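Local atomic coordinates of peptide amidase (Stenotrophomonas maltophilia, PDB entry 1M22), a protein that probably hydrolyses carboxamide groups, in particular the C-terminal amide of peptides, as a serine-nucleophile member of the amidase signature family. Residues L59-E64 against R116-G121; D66-R69 against L74-P77; T28-A33 against G80-L85. One frame throughout, in Å; residues are numbered along the deposited sequence.

Contact 1 (L59-E64 against R116-G121)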
ATOM      1  N   LEU A  59      21.143 -12.045  -0.278  1.00 10.35           N
ATOM      2  CA  LEU A  59      22.214 -12.345  -1.221  1.00 10.41           C
ATOM      3  C   LEU A  59      22.134 -13.786  -1.713  1.00  9.76           C
ATOM      4  O   LEU A  59      22.359 -14.062  -2.892  1.00 10.76           O
ATOM      5  CB  LEU A  59      23.578 -12.087  -0.574  1.00 11.15           C
ATOM      6  CG  LEU A  59      24.791 -12.316  -1.479  1.00 13.73           C
ATOM      7  CD1 LEU A  59      24.686 -11.435  -2.719  1.00 14.91           C
ATOM      8  CD2 LEU A  59      26.065 -12.010  -0.706  1.00 14.75           C
ATOM      9  N   LYS A  60      21.812 -14.700  -0.803  1.00 10.53           N
ATOM     10  CA  LYS A  60      21.684 -16.110  -1.151  1.00 12.03           C
ATOM     11  C   LYS A  60      20.585 -16.282  -2.197  1.00 11.37           C
ATOM     12  O   LYS A  60      20.760 -16.998  -3.184  1.00 11.64           O
ATOM     13  CB  LYS A  60      21.345 -16.935   0.095  1.00 14.89           C
ATOM     14  CG  LYS A  60      21.136 -18.421  -0.179  1.00 19.04           C
ATOM     15  CD  LYS A  60      20.842 -19.198   1.098  1.00 24.36           C
ATOM     16  CE  LYS A  60      19.504 -18.806   1.702  1.00 28.05           C
ATOM     17  NZ  LYS A  60      18.368 -19.132   0.796  1.00 31.56           N
ATOM     18  N   GLU A  61      19.455 -15.618  -1.973  1.00 10.69           N
ATOM     19  CA  GLU A  61      18.327 -15.687  -2.896  1.00 10.42           C
ATOM     20  C   GLU A  61      18.713 -15.127  -4.262  1.00  9.18           C
ATOM     21  O   GLU A  61      18.441 -15.744  -5.293  1.00  9.63           O
ATOM     22  CB  GLU A  61      17.131 -14.912  -2.326  1.00 11.33           C
ATOM     23  CG  GLU A  61      16.388 -15.648  -1.211  1.00 14.17           C
ATOM     24  CD  GLU A  61      15.281 -14.817  -0.568  1.00 16.04           C
ATOM     25  OE1 GLU A  61      14.526 -14.131  -1.296  1.00 19.37           O
ATOM     26  OE2 GLU A  61      15.152 -14.865   0.673  1.00 17.00           O
ATOM     27  N   ALA A  62      19.354 -13.962  -4.270  1.00  8.73           N
ATOM     28  CA  ALA A  62      19.773 -13.339  -5.519  1.00  8.55           C
ATOM     29  C   ALA A  62      20.733 -14.248  -6.289  1.00  8.69           C
ATOM     30  O   ALA A  62      20.613 -14.403  -7.506  1.00  9.88           O
ATOM     31  CB  ALA A  62      20.434 -11.991  -5.234  1.00  8.10           C
ATOM     32  N   ALA A  63      21.682 -14.849  -5.575  1.00  9.18           N
ATOM     33  CA  ALA A  63      22.663 -15.734  -6.199  1.00  9.98           C
ATOM     34  C   ALA A  63      22.011 -16.981  -6.785  1.00 10.28           C
ATOM     35  O   ALA A  63      22.451 -17.492  -7.814  1.00 11.21           O
ATOM     36  CB  ALA A  63      23.728 -16.126  -5.184  1.00 11.03           C
ATOM     37  N   GLU A  64      20.961 -17.469  -6.133  1.00  9.83           N
ATOM     38  CA  GLU A  64      20.265 -18.647  -6.627  1.00 11.49           C
ATOM     39  C   GLU A  64      19.488 -18.276  -7.889  1.00 11.76           C
ATOM     40  O   GLU A  64      19.432 -19.055  -8.839  1.00 12.78           O
ATOM     41  CB  GLU A  64      19.318 -19.196  -5.558  1.00 12.81           C
ATOM     42  CG  GLU A  64      18.776 -20.591  -5.858  1.00 17.53           C
ATOM     43  CD  GLU A  64      19.877 -21.615  -6.083  1.00 21.12           C
ATOM     44  OE1 GLU A  64      20.827 -21.660  -5.273  1.00 24.02           O
ATOM     45  OE2 GLU A  64      19.787 -22.382  -7.066  1.00 24.80           O
ATOM     46  N   ARG A 116       4.022 -16.584  -3.552  1.00  7.68           N
ATOM     47  CA  ARG A 116       3.832 -16.298  -4.968  1.00  8.48           C
ATOM     48  C   ARG A 116       4.971 -15.439  -5.518  1.00  7.94           C
ATOM     49  O   ARG A 116       5.459 -15.684  -6.620  1.00  9.40           O
ATOM     50  CB  ARG A 116       2.499 -15.588  -5.215  1.00 10.70           C
ATOM     51  CG  ARG A 116       1.269 -16.459  -5.001  1.00 13.47           C
ATOM     52  CD  ARG A 116       0.020 -15.763  -5.524  1.00 17.71           C
ATOM     53  NE  ARG A 116       0.017 -15.653  -6.981  1.00 21.50           N
ATOM     54  CZ  ARG A 116      -0.208 -16.669  -7.808  1.00 25.25           C
ATOM     55  NH1 ARG A 116      -0.450 -17.880  -7.328  1.00 26.58           N
ATOM     56  NH2 ARG A 116      -0.192 -16.475  -9.121  1.00 26.51           N
ATOM     57  N   LEU A 117       5.403 -14.437  -4.757  1.00  7.27           N
ATOM     58  CA  LEU A 117       6.491 -13.573  -5.208  1.00  7.50           C
ATOM     59  C   LEU A 117       7.795 -14.349  -5.338  1.00  7.94           C
ATOM     60  O   LEU A 117       8.533 -14.172  -6.305  1.00  8.33           O
ATOM     61  CB  LEU A 117       6.677 -12.401  -4.241  1.00  6.81           C
ATOM     62  CG  LEU A 117       5.610 -11.308  -4.330  1.00  6.94           C
ATOM     63  CD1 LEU A 117       5.752 -10.367  -3.152  1.00  8.43           C
ATOM     64  CD2 LEU A 117       5.746 -10.559  -5.647  1.00  7.64           C
ATOM     65  N   ARG A 118       8.082 -15.210  -4.369  1.00  8.19           N
ATOM     66  CA  ARG A 118       9.310 -15.985  -4.432  1.00  8.27           C
ATOM     67  C   ARG A 118       9.267 -17.002  -5.570  1.00 10.06           C
ATOM     68  O   ARG A 118      10.279 -17.223  -6.237  1.00 10.42           O
ATOM     69  CB  ARG A 118       9.594 -16.651  -3.082  1.00 10.56           C
ATOM     70  CG  ARG A 118      10.230 -15.673  -2.092  1.00 11.01           C
ATOM     71  CD  ARG A 118      10.471 -16.270  -0.716  1.00 13.53           C
ATOM     72  NE  ARG A 118      11.504 -15.519  -0.004  1.00 16.41           N
ATOM     73  CZ  ARG A 118      11.540 -15.347   1.313  1.00 15.43           C
ATOM     74  NH1 ARG A 118      10.592 -15.868   2.083  1.00 16.37           N
ATOM     75  NH2 ARG A 118      12.529 -14.657   1.863  1.00 15.48           N
ATOM     76  N   ASP A 119       8.105 -17.604  -5.810  1.00  9.50           N
ATOM     77  CA  ASP A 119       7.986 -18.561  -6.905  1.00 11.33           C
ATOM     78  C   ASP A 119       8.197 -17.827  -8.230  1.00  9.94           C
ATOM     79  O   ASP A 119       8.710 -18.400  -9.192  1.00 11.31           O
ATOM     80  CB  ASP A 119       6.612 -19.239  -6.895  1.00 13.72           C
ATOM     81  CG  ASP A 119       6.421 -20.153  -5.701  1.00 20.66           C
ATOM     82  OD1 ASP A 119       7.391 -20.837  -5.315  1.00 24.20           O
ATOM     83  OD2 ASP A 119       5.297 -20.196  -5.155  1.00 25.44           O
ATOM     84  N   ALA A 120       7.809 -16.554  -8.269  1.00  8.79           N
ATOM     85  CA  ALA A 120       7.966 -15.720  -9.458  1.00  8.91           C
ATOM     86  C   ALA A 120       9.416 -15.262  -9.632  1.00  8.50           C
ATOM     87  O   ALA A 120       9.756 -14.615 -10.628  1.00  9.38           O
ATOM     88  CB  ALA A 120       7.042 -14.506  -9.373  1.00  9.52           C
ATOM     89  N   GLY A 121      10.262 -15.582  -8.658  1.00  8.58           N
ATOM     90  CA  GLY A 121      11.669 -15.217  -8.748  1.00  8.45           C
ATOM     91  C   GLY A 121      12.100 -13.933  -8.070  1.00  8.04           C
ATOM     92  O   GLY A 121      13.261 -13.541  -8.175  1.00  8.16           O
TER
HETATM   93  O   HOH W   1      13.406 -16.148  -2.740  1.00 33.73           O
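Glu61 and Arg118 carry the contact alone, spanning a gap whose nearest CA atoms, of Glu61 and Gly121, stay 8.9 Å apart. The direct link is a salt bridge. Glu61 reaches out with its chain extended beyond CG, Arg118 is extended from CG to NE, and the two meet at about a right angle. Arg118 NH2 donates to Glu61 OE2 over 2.9 Å, but the bond is bent (135° at the hydrogen). The carboxylate and guanidinium planes are 72° apart and a single direct N-H...O bond is made, with OE2 approached on its syn side from somewhat above the carboxylate plane.

This pair joins helix 58-70 to helix 112-119 in the amidase fold. Helix 112-119 lies on the Leu83 and Leu85 face of the central sheet, whereas helix 58-70 leans on helix 27-43, which packs on the Pro82 face, so the bridge links helices associated with different faces. The second helix finishes in a Schellman motif at Gly121, whose backbone angles would jam a CB against the carbonyl O of Ala120.

Water plays a lesser part: one molecule lies weakly between Glu61 OE1 and Arg118 NE, 3.6 Å apart.

Both ends have further partners. Asn55 ND2 shares OE2 of Glu61, while OE1 takes the backbone N of Val124. Arg118 NH1 turns instead to a salt bridge with Asp110 and to the carbonyl O of Ala92.

Contact 2 (D66-R69 against L74-P77); sequences DRER and LRGP
Glu68 and Arg75 find each other through similar torsions: in both, CG stands beside the backbone N and anti to the carbonyl carbon (chi1 -63° in Glu68), and the chain then runs out extended, to the carboxylate in one and as far as NE in the other. The result is a side-on, two-point salt bridge. Arg75 NE donates to Glu68 OE1 over 2.9 Å, and Arg75 NH2 to Glu68 OE2 over 2.8 Å. Both bonds are nearly straight, the first at 168°, and both oxygens lie close to the guanidinium plane and are met on their syn sides. A twist of 32° between the carboxylate and guanidinium planes leaves the pair not quite coplanar. OE2 is also shared with Arg65, so two arginines probably share its charge.

Arg69 behaves differently. Its chain bends at chi3, which turns the guanidinium so that Leu74 CD2 lies over one face, offset toward the rim and 3.5 Å from Arg69 NH1. Its nitrogens have partners outside the segments: Arg69 NH2 bonds to Gln17 OE1, and NH1 weakly to Thr21 OG1.

The salt bridge links helix 58-70 to the loop that follows it, at the protein surface. Helix 58-70 is thereby linked to the loop that leads to strand 82-86, with Gln17 and Thr21 of helix 13-21 beside Arg69, while Arg75 NH1 bonds to the carbonyl O of Asp119 in helix 112-119.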
ATOM      1  N   ASP A  66      20.338 -16.041  -9.985  1.00 10.05           N
ATOM      2  CA  ASP A  66      21.328 -15.896 -11.046  1.00 10.42           C
ATOM      3  C   ASP A  66      21.789 -17.262 -11.553  1.00 11.43           C
ATOM      4  O   ASP A  66      22.001 -17.439 -12.753  1.00 11.97           O
ATOM      5  CB  ASP A  66      22.534 -15.074 -10.573  1.00 10.41           C
ATOM      6  CG  ASP A  66      22.219 -13.588 -10.454  1.00 12.24           C
ATOM      7  OD1 ASP A  66      21.288 -13.118 -11.146  1.00 13.02           O
ATOM      8  OD2 ASP A  66      22.915 -12.888  -9.684  1.00 13.68           O
ATOM      9  N   ARG A  67      21.951 -18.226 -10.650  1.00 11.15           N
ATOM     10  CA  ARG A  67      22.356 -19.564 -11.071  1.00 12.13           C
ATOM     11  C   ARG A  67      21.262 -20.149 -11.964  1.00 13.02           C
ATOM     12  O   ARG A  67      21.548 -20.759 -12.997  1.00 13.69           O
ATOM     13  CB  ARG A  67      22.595 -20.472  -9.858  1.00 12.96           C
ATOM     14  CG  ARG A  67      23.971 -20.296  -9.208  1.00 13.79           C
ATOM     15  CD  ARG A  67      24.224 -21.344  -8.126  1.00 15.95           C
ATOM     16  NE  ARG A  67      23.509 -21.061  -6.884  1.00 17.02           N
ATOM     17  CZ  ARG A  67      23.912 -20.187  -5.968  1.00 15.93           C
ATOM     18  NH1 ARG A  67      25.036 -19.502  -6.138  1.00 15.06           N
ATOM     19  NH2 ARG A  67      23.187 -19.995  -4.876  1.00 16.53           N
ATOM     20  N   GLU A  68      20.006 -19.947 -11.574  1.00 11.63           N
ATOM     21  CA  GLU A  68      18.883 -20.450 -12.362  1.00 12.30           C
ATOM     22  C   GLU A  68      18.889 -19.799 -13.741  1.00 14.09           C
ATOM     23  O   GLU A  68      18.658 -20.464 -14.751  1.00 14.26           O
ATOM     24  CB  GLU A  68      17.556 -20.163 -11.651  1.00 13.61           C
ATOM     25  CG  GLU A  68      17.412 -20.870 -10.312  1.00 12.50           C
ATOM     26  CD  GLU A  68      16.157 -20.469  -9.557  1.00 15.42           C
ATOM     27  OE1 GLU A  68      15.635 -19.358  -9.802  1.00 15.42           O
ATOM     28  OE2 GLU A  68      15.700 -21.255  -8.702  1.00 15.66           O
ATOM     29  N   ARG A  69      19.159 -18.497 -13.788  1.00 12.23           N
ATOM     30  CA  ARG A  69      19.197 -17.789 -15.061  1.00 14.21           C
ATOM     31  C   ARG A  69      20.290 -18.373 -15.954  1.00 14.87           C
ATOM     32  O   ARG A  69      20.056 -18.646 -17.131  1.00 17.39           O
ATOM     33  CB  ARG A  69      19.450 -16.295 -14.842  1.00 14.60           C
ATOM     34  CG  ARG A  69      19.438 -15.472 -16.129  1.00 14.80           C
ATOM     35  CD  ARG A  69      19.716 -13.998 -15.859  1.00 16.13           C
ATOM     36  NE  ARG A  69      18.661 -13.357 -15.077  1.00 13.95           N
ATOM     37  CZ  ARG A  69      17.516 -12.903 -15.580  1.00 14.66           C
ATOM     38  NH1 ARG A  69      17.257 -13.011 -16.877  1.00 15.60           N
ATOM     39  NH2 ARG A  69      16.628 -12.331 -14.780  1.00 13.90           N
ATOM     40  N   LEU A  74      14.310 -19.570 -16.074  1.00 17.89           N
ATOM     41  CA  LEU A  74      13.685 -18.323 -15.647  1.00 17.41           C
ATOM     42  C   LEU A  74      12.271 -18.535 -15.115  1.00 15.84           C
ATOM     43  O   LEU A  74      11.525 -19.381 -15.611  1.00 18.89           O
ATOM     44  CB  LEU A  74      13.663 -17.327 -16.808  1.00 18.48           C
ATOM     45  CG  LEU A  74      15.043 -16.857 -17.274  1.00 19.67           C
ATOM     46  CD1 LEU A  74      14.897 -15.983 -18.506  1.00 22.93           C
ATOM     47  CD2 LEU A  74      15.733 -16.095 -16.151  1.00 20.65           C
ATOM     48  N   ARG A  75      11.903 -17.744 -14.113  1.00 13.49           N
ATOM     49  CA  ARG A  75      10.594 -17.852 -13.478  1.00 12.73           C
ATOM     50  C   ARG A  75       9.547 -16.865 -13.982  1.00 12.70           C
ATOM     51  O   ARG A  75       8.359 -17.026 -13.703  1.00 16.64           O
ATOM     52  CB  ARG A  75      10.753 -17.698 -11.967  1.00 12.30           C
ATOM     53  CG  ARG A  75      11.531 -18.832 -11.323  1.00 12.11           C
ATOM     54  CD  ARG A  75      12.089 -18.418  -9.974  1.00 11.47           C
ATOM     55  NE  ARG A  75      12.796 -19.513  -9.320  1.00 12.44           N
ATOM     56  CZ  ARG A  75      12.198 -20.501  -8.665  1.00 14.47           C
ATOM     57  NH1 ARG A  75      10.874 -20.531  -8.571  1.00 15.12           N
ATOM     58  NH2 ARG A  75      12.923 -21.462  -8.107  1.00 17.15           N
ATOM     59  N   GLY A  76       9.981 -15.843 -14.710  1.00 11.69           N
ATOM     60  CA  GLY A  76       9.038 -14.865 -15.217  1.00 11.14           C
ATOM     61  C   GLY A  76       9.552 -13.440 -15.155  1.00  9.99           C
ATOM     62  O   GLY A  76      10.734 -13.211 -14.890  1.00 10.87           O
ATOM     63  N   PRO A  77       8.673 -12.452 -15.381  1.00  9.59           N
ATOM     64  CA  PRO A  77       9.001 -11.022 -15.368  1.00 10.16           C
ATOM     65  C   PRO A  77       9.705 -10.493 -14.122  1.00  9.36           C
ATOM     66  O   PRO A  77      10.427  -9.499 -14.195  1.00  9.67           O
ATOM     67  CB  PRO A  77       7.642 -10.355 -15.570  1.00 11.58           C
ATOM     68  CG  PRO A  77       6.881 -11.364 -16.363  1.00 13.95           C
ATOM     69  CD  PRO A  77       7.244 -12.653 -15.681  1.00 10.91           C
TER

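Contact 3 (T28-A33 against G80-L85)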
ATOM      1  N   THR A  28      22.492 -10.439  -8.086  1.00  9.50           N
ATOM      2  CA  THR A  28      23.359 -10.147  -6.951  1.00 10.02           C
ATOM      3  C   THR A  28      23.894  -8.716  -6.994  1.00  9.43           C
ATOM      4  O   THR A  28      23.994  -8.055  -5.962  1.00 10.67           O
ATOM      5  CB  THR A  28      24.537 -11.147  -6.849  1.00 10.23           C
ATOM      6  OG1 THR A  28      25.271 -11.165  -8.077  1.00 11.76           O
ATOM      7  CG2 THR A  28      24.020 -12.545  -6.554  1.00 10.74           C
ATOM      8  N   THR A  29      24.222  -8.228  -8.186  1.00 10.08           N
ATOM      9  CA  THR A  29      24.728  -6.865  -8.321  1.00  9.67           C
ATOM     10  C   THR A  29      23.631  -5.869  -7.942  1.00  9.48           C
ATOM     11  O   THR A  29      23.859  -4.932  -7.175  1.00 10.95           O
ATOM     12  CB  THR A  29      25.190  -6.581  -9.767  1.00 11.32           C
ATOM     13  OG1 THR A  29      26.266  -7.467 -10.105  1.00 14.40           O
ATOM     14  CG2 THR A  29      25.669  -5.147  -9.906  1.00 13.15           C
ATOM     15  N   LEU A  30      22.437  -6.083  -8.482  1.00  9.77           N
ATOM     16  CA  LEU A  30      21.303  -5.207  -8.206  1.00  9.48           C
ATOM     17  C   LEU A  30      20.943  -5.244  -6.721  1.00  9.21           C
ATOM     18  O   LEU A  30      20.743  -4.200  -6.091  1.00  9.29           O
ATOM     19  CB  LEU A  30      20.105  -5.639  -9.056  1.00 10.61           C
ATOM     20  CG  LEU A  30      18.823  -4.808  -8.979  1.00 10.80           C
ATOM     21  CD1 LEU A  30      19.111  -3.350  -9.306  1.00 11.58           C
ATOM     22  CD2 LEU A  30      17.807  -5.382  -9.956  1.00 11.81           C
ATOM     23  N   THR A  31      20.879  -6.449  -6.165  1.00  8.00           N
ATOM     24  CA  THR A  31      20.549  -6.630  -4.760  1.00  9.07           C
ATOM     25  C   THR A  31      21.565  -5.947  -3.846  1.00  8.77           C
ATOM     26  O   THR A  31      21.187  -5.225  -2.919  1.00 10.03           O
ATOM     27  CB  THR A  31      20.457  -8.132  -4.416  1.00  8.76           C
ATOM     28  OG1 THR A  31      19.359  -8.709  -5.136  1.00  9.52           O
ATOM     29  CG2 THR A  31      20.243  -8.340  -2.925  1.00 10.53           C
ATOM     30  N   GLN A  32      22.851  -6.161  -4.101  1.00  9.14           N
ATOM     31  CA  GLN A  32      23.865  -5.539  -3.264  1.00  9.38           C
ATOM     32  C   GLN A  32      23.866  -4.021  -3.415  1.00  8.41           C
ATOM     33  O   GLN A  32      24.191  -3.302  -2.472  1.00  9.64           O
ATOM     34  CB  GLN A  32      25.246  -6.130  -3.571  1.00 10.68           C
ATOM     35  CG  GLN A  32      25.305  -7.633  -3.318  1.00 15.75           C
ATOM     36  CD  GLN A  32      26.713  -8.157  -3.114  1.00 17.51           C
ATOM     37  OE1 GLN A  32      27.211  -8.215  -1.988  1.00 20.05           O
ATOM     38  NE2 GLN A  32      27.364  -8.540  -4.203  1.00 19.19           N
ATOM     39  N   ALA A  33      23.490  -3.528  -4.593  1.00  8.11           N
ATOM     40  CA  ALA A  33      23.433  -2.088  -4.821  1.00  8.89           C
ATOM     41  C   ALA A  33      22.354  -1.480  -3.926  1.00  9.45           C
ATOM     42  O   ALA A  33      22.563  -0.439  -3.310  1.00  9.80           O
ATOM     43  CB  ALA A  33      23.129  -1.792  -6.279  1.00 10.57           C
ATOM     44  N   GLY A  80      14.679 -12.366 -10.247  1.00  7.24           N
ATOM     45  CA  GLY A  80      15.830 -11.604  -9.790  1.00  7.57           C
ATOM     46  C   GLY A  80      15.564 -10.180  -9.327  1.00  8.07           C
ATOM     47  O   GLY A  80      16.498  -9.473  -8.959  1.00  9.41           O
ATOM     48  N   ILE A  81      14.303  -9.757  -9.333  1.00  7.75           N
ATOM     49  CA  ILE A  81      13.933  -8.400  -8.921  1.00  7.22           C
ATOM     50  C   ILE A  81      13.826  -8.268  -7.399  1.00  6.69           C
ATOM     51  O   ILE A  81      13.043  -8.974  -6.769  1.00  7.72           O
ATOM     52  CB  ILE A  81      12.579  -7.995  -9.554  1.00  8.32           C
ATOM     53  CG1 ILE A  81      12.700  -7.985 -11.080  1.00  9.26           C
ATOM     54  CG2 ILE A  81      12.134  -6.635  -9.027  1.00  9.14           C
ATOM     55  CD1 ILE A  81      13.647  -6.938 -11.632  1.00 12.03           C
ATOM     56  N   PRO A  82      14.616  -7.364  -6.791  1.00  7.00           N
ATOM     57  CA  PRO A  82      14.581  -7.171  -5.334  1.00  7.91           C
ATOM     58  C   PRO A  82      13.420  -6.296  -4.873  1.00  6.70           C
ATOM     59  O   PRO A  82      13.175  -5.229  -5.442  1.00  8.09           O
ATOM     60  CB  PRO A  82      15.925  -6.502  -5.027  1.00  8.95           C
ATOM     61  CG  PRO A  82      16.776  -6.804  -6.234  1.00  9.83           C
ATOM     62  CD  PRO A  82      15.794  -6.699  -7.366  1.00  7.77           C
ATOM     63  N   LEU A  83      12.732  -6.736  -3.824  1.00  6.43           N
ATOM     64  CA  LEU A  83      11.603  -5.986  -3.289  1.00  6.83           C
ATOM     65  C   LEU A  83      11.563  -5.987  -1.765  1.00  6.80           C
ATOM     66  O   LEU A  83      12.282  -6.748  -1.111  1.00  7.70           O
ATOM     67  CB  LEU A  83      10.292  -6.546  -3.857  1.00  9.78           C
ATOM     68  CG  LEU A  83       9.962  -8.029  -3.659  1.00  8.59           C
ATOM     69  CD1 LEU A  83       9.535  -8.291  -2.219  1.00 12.21           C
ATOM     70  CD2 LEU A  83       8.841  -8.422  -4.617  1.00 11.27           C
ATOM     71  N   LEU A  84      10.726  -5.117  -1.208  1.00  5.62           N
ATOM     72  CA  LEU A  84      10.557  -4.999   0.241  1.00  6.39           C
ATOM     73  C   LEU A  84       9.108  -5.284   0.626  1.00  5.56           C
ATOM     74  O   LEU A  84       8.191  -5.042  -0.161  1.00  6.89           O
ATOM     75  CB  LEU A  84      10.959  -3.598   0.704  1.00  7.10           C
ATOM     76  CG  LEU A  84      12.464  -3.309   0.694  1.00  6.83           C
ATOM     77  CD1 LEU A  84      12.689  -1.809   0.694  1.00  9.11           C
ATOM     78  CD2 LEU A  84      13.132  -3.955   1.903  1.00  8.95           C
ATOM     79  N   LEU A  85       8.907  -5.784   1.843  1.00  5.62           N
ATOM     80  CA  LEU A  85       7.578  -6.136   2.341  1.00  6.18           C
ATOM     81  C   LEU A  85       7.226  -5.420   3.638  1.00  5.92           C
ATOM     82  O   LEU A  85       8.024  -5.418   4.575  1.00  6.70           O
ATOM     83  CB  LEU A  85       7.510  -7.640   2.619  1.00  7.00           C
ATOM     84  CG  LEU A  85       7.837  -8.630   1.505  1.00  6.33           C
ATOM     85  CD1 LEU A  85       8.021 -10.014   2.104  1.00  8.89           C
ATOM     86  CD2 LEU A  85       6.727  -8.627   0.467  1.00  8.28           C
TER
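Leu30 and Thr31 rest on the ring of Pro82, an instance of helix-on-sheet packing in an alpha/beta fold: helix 27-43 belongs to the covering layers, and Pro82 opens strand 82-86 of the eleven-stranded mixed sheet, between strands 123-128 and 180-185. The nearest CA atoms, of Thr31 and Pro82, are only 6.0 Å apart, and the four touching residues are all buried.

Leu30 is the first residue of the segment to touch the strand. Its CG is anti to the backbone N (chi1 -177°), which swings the isobutyl group toward the CD side of the proline ring. Leu30 CD2 touches Pro82 CD at 3.5 Å, and Leu30 CG lies 3.9 Å from the same carbon. CD2 also passes the carbonyl of Gly80 at a looser 4.4 Å from its O, an oxygen that takes a hydrogen bond from Ser27 OG at the start of the helix. Leu16 of helix 13-21 packs against Leu30 as well.

Thr31, the next residue, turns its hydroxyl rather than its methyl to the ring, because OG1 stands beside the backbone N and CG2 anti to it. The hydroxyl is hydrogen-bonded within the helix, to the carbonyl O of Ser27. Leu125 of the neighbouring strand packs against both Thr31 and Pro82. On the ring itself, Thr31 OG1 sits 3.4 Å from Pro82 CG and 4.1 Å from Pro82 CB.

Overall arrangement
The three contacts lie side by side where helices 27-43, 58-70 and 112-119 meet strand 82-86 and the loop before it. Contact 1 has its centre about 9 Å from those of contacts 2 and 3, which are about 14 Å apart. Helix 58-70 supplies one side of contacts 1 and 2. Contact 3 is tied to contact 1 by Gly121 O and Gly80 N, 2.8 Å apart, and by Ala62 CB packing 3.5 Å from Thr31 OG1; it is tied to contact 2 by Asp66 OD2, 3.0 Å from Thr28 N. Gly121 CA also packs against Arg75 CD. All three lie away from catalytic Lys86, Ser165 and Ser189, although Lys86 directly follows segment 80-85 in the chain.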